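Local structure of fatty acid-binding protein homolog (Ascaris suum, 6I8X) at residues T73-W78 against E82-E87. The protein binds fatty acids inside a beta-barrel and may sequester potentially toxic fatty acids and their peroxidation products or help maintain the lipid layer of the eggshell. Residues are numbered along the deposited sequence; the frame is centred on the assembly and turned at random.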
ATOM      1  N   THR A  73       3.238  -0.214  10.194  1.00 35.23           N
ATOM      2  CA  THR A  73       4.272  -0.888   9.394  1.00 34.73           C
ATOM      3  C   THR A  73       5.281   0.151   8.930  1.00 38.55           C
ATOM      4  O   THR A  73       4.943   1.326   8.789  1.00 36.08           O
ATOM      5  CB  THR A  73       3.720  -1.781   8.257  1.00 42.80           C
ATOM      6  OG1 THR A  73       3.081  -1.009   7.251  1.00 45.43           O
ATOM      7  CG2 THR A  73       2.804  -2.871   8.753  1.00 38.55           C
ATOM      8  N   HIS A  74       6.543  -0.263   8.776  1.00 38.08           N
ATOM      9  CA  HIS A  74       7.639   0.621   8.387  1.00 38.20           C
ATOM     10  C   HIS A  74       8.572  -0.157   7.471  1.00 41.55           C
ATOM     11  O   HIS A  74       9.381  -0.973   7.939  1.00 41.57           O
ATOM     12  CB  HIS A  74       8.412   1.147   9.620  1.00 39.89           C
ATOM     13  CG  HIS A  74       7.552   1.621  10.750  1.00 43.92           C
ATOM     14  ND1 HIS A  74       7.200   2.960  10.883  1.00 45.54           N
ATOM     15  CD2 HIS A  74       7.027   0.926  11.788  1.00 46.12           C
ATOM     16  CE1 HIS A  74       6.478   3.031  11.988  1.00 45.00           C
ATOM     17  NE2 HIS A  74       6.344   1.833  12.564  1.00 45.83           N
ATOM     18  N   HIS A  75       8.438   0.087   6.161  1.00 37.06           N
ATOM     19  CA  HIS A  75       9.241  -0.557   5.112  1.00 35.95           C
ATOM     20  C   HIS A  75      10.337   0.408   4.657  1.00 38.90           C
ATOM     21  O   HIS A  75      10.045   1.424   4.035  1.00 37.03           O
ATOM     22  CB  HIS A  75       8.330  -1.012   3.959  1.00 35.13           C
ATOM     23  CG  HIS A  75       7.145  -1.808   4.429  1.00 37.83           C
ATOM     24  ND1 HIS A  75       7.271  -2.802   5.399  1.00 39.54           N
ATOM     25  CD2 HIS A  75       5.846  -1.736   4.046  1.00 37.82           C
ATOM     26  CE1 HIS A  75       6.051  -3.281   5.577  1.00 38.13           C
ATOM     27  NE2 HIS A  75       5.169  -2.699   4.759  1.00 37.54           N
ATOM     28  N   LYS A  76      11.594   0.106   5.026  1.00 37.18           N
ATOM     29  CA  LYS A  76      12.757   0.959   4.757  1.00 37.25           C
ATOM     30  C   LYS A  76      13.686   0.460   3.676  1.00 43.14           C
ATOM     31  O   LYS A  76      14.011  -0.726   3.629  1.00 43.20           O
ATOM     32  CB  LYS A  76      13.568   1.201   6.044  1.00 39.86           C
ATOM     33  CG  LYS A  76      12.746   1.650   7.266  1.00 54.24           C
ATOM     34  CD  LYS A  76      12.316   3.117   7.194  1.00 64.62           C
ATOM     35  CE  LYS A  76      11.939   3.664   8.551  1.00 87.33           C
ATOM     36  NZ  LYS A  76      13.108   3.722   9.480  1.00100.40           N
ATOM     37  N   ASP A  77      14.161   1.405   2.844  1.00 40.93           N
ATOM     38  CA  ASP A  77      15.129   1.223   1.766  1.00 42.33           C
ATOM     39  C   ASP A  77      14.710   0.250   0.678  1.00 42.78           C
ATOM     40  O   ASP A  77      15.537  -0.547   0.225  1.00 44.36           O
ATOM     41  CB  ASP A  77      16.515   0.830   2.330  1.00 47.31           C
ATOM     42  CG  ASP A  77      17.350   2.034   2.634  1.00 65.04           C
ATOM     43  OD1 ASP A  77      17.690   2.765   1.683  1.00 69.47           O
ATOM     44  OD2 ASP A  77      17.619   2.278   3.821  1.00 70.30           O
ATOM     45  N   TRP A  78      13.464   0.331   0.228  1.00 35.57           N
ATOM     46  CA  TRP A  78      13.027  -0.545  -0.854  1.00 34.62           C
ATOM     47  C   TRP A  78      13.189   0.112  -2.251  1.00 38.35           C
ATOM     48  O   TRP A  78      13.289   1.333  -2.362  1.00 37.50           O
ATOM     49  CB  TRP A  78      11.614  -1.092  -0.627  1.00 31.37           C
ATOM     50  CG  TRP A  78      10.574  -0.029  -0.413  1.00 30.69           C
ATOM     51  CD1 TRP A  78      10.091   0.407   0.785  1.00 32.62           C
ATOM     52  CD2 TRP A  78       9.862   0.703  -1.427  1.00 29.55           C
ATOM     53  NE1 TRP A  78       9.132   1.366   0.584  1.00 30.80           N
ATOM     54  CE2 TRP A  78       8.997   1.596  -0.763  1.00 31.80           C
ATOM     55  CE3 TRP A  78       9.890   0.705  -2.837  1.00 30.94           C
ATOM     56  CZ2 TRP A  78       8.174   2.499  -1.451  1.00 30.95           C
ATOM     57  CZ3 TRP A  78       9.109   1.624  -3.521  1.00 31.74           C
ATOM     58  CH2 TRP A  78       8.244   2.497  -2.832  1.00 31.66           C
ATOM     59  N   GLU A  82      11.784  -4.597  -6.756  1.00 40.82           N
ATOM     60  CA  GLU A  82      12.620  -5.459  -5.912  1.00 39.95           C
ATOM     61  C   GLU A  82      11.863  -5.962  -4.669  1.00 43.89           C
ATOM     62  O   GLU A  82      11.515  -5.191  -3.767  1.00 42.67           O
ATOM     63  CB  GLU A  82      13.921  -4.736  -5.544  1.00 41.35           C
ATOM     64  CG  GLU A  82      14.896  -5.587  -4.751  1.00 51.20           C
ATOM     65  CD  GLU A  82      15.936  -4.762  -4.032  1.00 63.01           C
ATOM     66  OE1 GLU A  82      16.971  -4.443  -4.656  1.00 69.28           O
ATOM     67  OE2 GLU A  82      15.710  -4.417  -2.851  1.00 57.89           O
ATOM     68  N   GLU A  83      11.607  -7.272  -4.636  1.00 42.10           N
ATOM     69  CA  GLU A  83      10.901  -7.959  -3.553  1.00 40.68           C
ATOM     70  C   GLU A  83      11.718  -7.939  -2.256  1.00 44.24           C
ATOM     71  O   GLU A  83      12.934  -8.135  -2.289  1.00 45.37           O
ATOM     72  CB  GLU A  83      10.597  -9.414  -3.973  1.00 42.60           C
ATOM     73  CG  GLU A  83       9.688 -10.160  -3.011  1.00 48.20           C
ATOM     74  CD  GLU A  83       9.378 -11.595  -3.396  1.00 66.73           C
ATOM     75  OE1 GLU A  83      10.250 -12.469  -3.188  1.00 61.98           O
ATOM     76  OE2 GLU A  83       8.244 -11.855  -3.857  1.00 59.86           O
ATOM     77  N   PHE A  84      11.038  -7.726  -1.125  1.00 38.24           N
ATOM     78  CA  PHE A  84      11.610  -7.745   0.223  1.00 37.30           C
ATOM     79  C   PHE A  84      10.635  -8.480   1.150  1.00 44.25           C
ATOM     80  O   PHE A  84       9.461  -8.661   0.810  1.00 42.43           O
ATOM     81  CB  PHE A  84      11.873  -6.310   0.747  1.00 37.06           C
ATOM     82  CG  PHE A  84      10.675  -5.383   0.898  1.00 35.14           C
ATOM     83  CD1 PHE A  84      10.245  -4.601  -0.164  1.00 34.98           C
ATOM     84  CD2 PHE A  84      10.034  -5.243   2.127  1.00 35.75           C
ATOM     85  CE1 PHE A  84       9.176  -3.718  -0.017  1.00 35.10           C
ATOM     86  CE2 PHE A  84       8.973  -4.356   2.284  1.00 38.15           C
ATOM     87  CZ  PHE A  84       8.552  -3.589   1.215  1.00 36.20           C
ATOM     88  N   GLN A  85      11.120  -8.914   2.306  1.00 44.28           N
ATOM     89  CA  GLN A  85      10.290  -9.567   3.305  1.00 44.57           C
ATOM     90  C   GLN A  85      10.194  -8.664   4.536  1.00 48.26           C
ATOM     91  O   GLN A  85      11.213  -8.134   4.984  1.00 48.71           O
ATOM     92  CB  GLN A  85      10.838 -10.954   3.682  1.00 47.41           C
ATOM     93  CG  GLN A  85       9.815 -11.750   4.494  1.00 56.21           C
ATOM     94  CD  GLN A  85      10.291 -13.112   4.912  1.00 71.96           C
ATOM     95  OE1 GLN A  85      10.601 -13.983   4.083  1.00 65.43           O
ATOM     96  NE2 GLN A  85      10.264 -13.349   6.211  1.00 61.71           N
ATOM     97  N   ASP A  86       8.972  -8.475   5.062  1.00 43.23           N
ATOM     98  CA  ASP A  86       8.723  -7.651   6.248  1.00 42.03           C
ATOM     99  C   ASP A  86       7.384  -7.960   6.905  1.00 44.93           C
ATOM    100  O   ASP A  86       6.549  -8.673   6.342  1.00 44.94           O
ATOM    101  CB  ASP A  86       8.799  -6.151   5.908  1.00 42.50           C
ATOM    102  CG  ASP A  86       9.224  -5.268   7.058  1.00 49.55           C
ATOM    103  OD1 ASP A  86       9.497  -5.805   8.155  1.00 51.24           O
ATOM    104  OD2 ASP A  86       9.272  -4.042   6.869  1.00 54.81           O
ATOM    105  N   GLU A  87       7.185  -7.415   8.111  1.00 40.23           N
ATOM    106  CA  GLU A  87       5.953  -7.572   8.843  1.00 38.88           C
ATOM    107  C   GLU A  87       4.896  -6.649   8.223  1.00 41.99           C
ATOM    108  O   GLU A  87       5.168  -5.468   7.943  1.00 39.79           O
ATOM    109  CB  GLU A  87       6.167  -7.274  10.336  1.00 40.48           C
ATOM    110  CG  GLU A  87       4.934  -7.547  11.181  1.00 51.40           C
ATOM    111  CD  GLU A  87       5.099  -7.408  12.681  1.00 75.73           C
ATOM    112  OE1 GLU A  87       5.608  -6.360  13.135  1.00 62.66           O
ATOM    113  OE2 GLU A  87       4.631  -8.313  13.408  1.00 82.98           O
TER
HETATM  114  O   HOH W   1       6.685  -3.393   8.982  1.00 45.77           O
HETATM  115  O   HOH W   2      12.234  -2.419   6.296  1.00 53.22           O
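His75 and Asp86 face each other across strands 73-76 and 84-87, which run nearly antiparallel at 157° with their axes 7.6 Å apart at closest approach, and no direct backbone hydrogen bond joins them. This is the gap between the fourth and fifth strands of the FABP barrel; the two bond instead to strands 62-68 and 93-100, His75 with Met64 and Asp86 with His94. Side chains and water bridge the opening. His75 ND1 donates to Asp86 OD2 over 2.8 Å, and the oxygen lies almost in the imidazole plane, whereas the nitrogen is tilted out of the carboxylate plane, itself turned 64° from the ring. Along the same ring edge, His75 CE1 comes within 3.3 Å of Glu87 O. One water accepts from His74 N and donates to Glu87 O, with a weak bond to Asp86 OD2; a second accepts from Lys76 N and donates weakly to that same oxygen. Asp86 OD1 takes a weak bond from Glu87 N.

Toward the turn, Phe84 wedges between His75 and Trp78. With chi1 at 62°, its ring reaches over the gap: Phe84 CE1 lies 3.6 Å from Trp78 CB, while Phe84 CZ meets His75 CB at 3.8 Å. The Trp78 indole runs nearly parallel to Phe84 but is slid aside, and stacks on Phe98. The gap is thus bridged by an aromatic cluster at one end and, at the other, by a carboxylate whose histidine and water bonds probably offset the His74 carbonyl, 3.3 Å from Asp86 OD2 at its O, and help hold the negative charge.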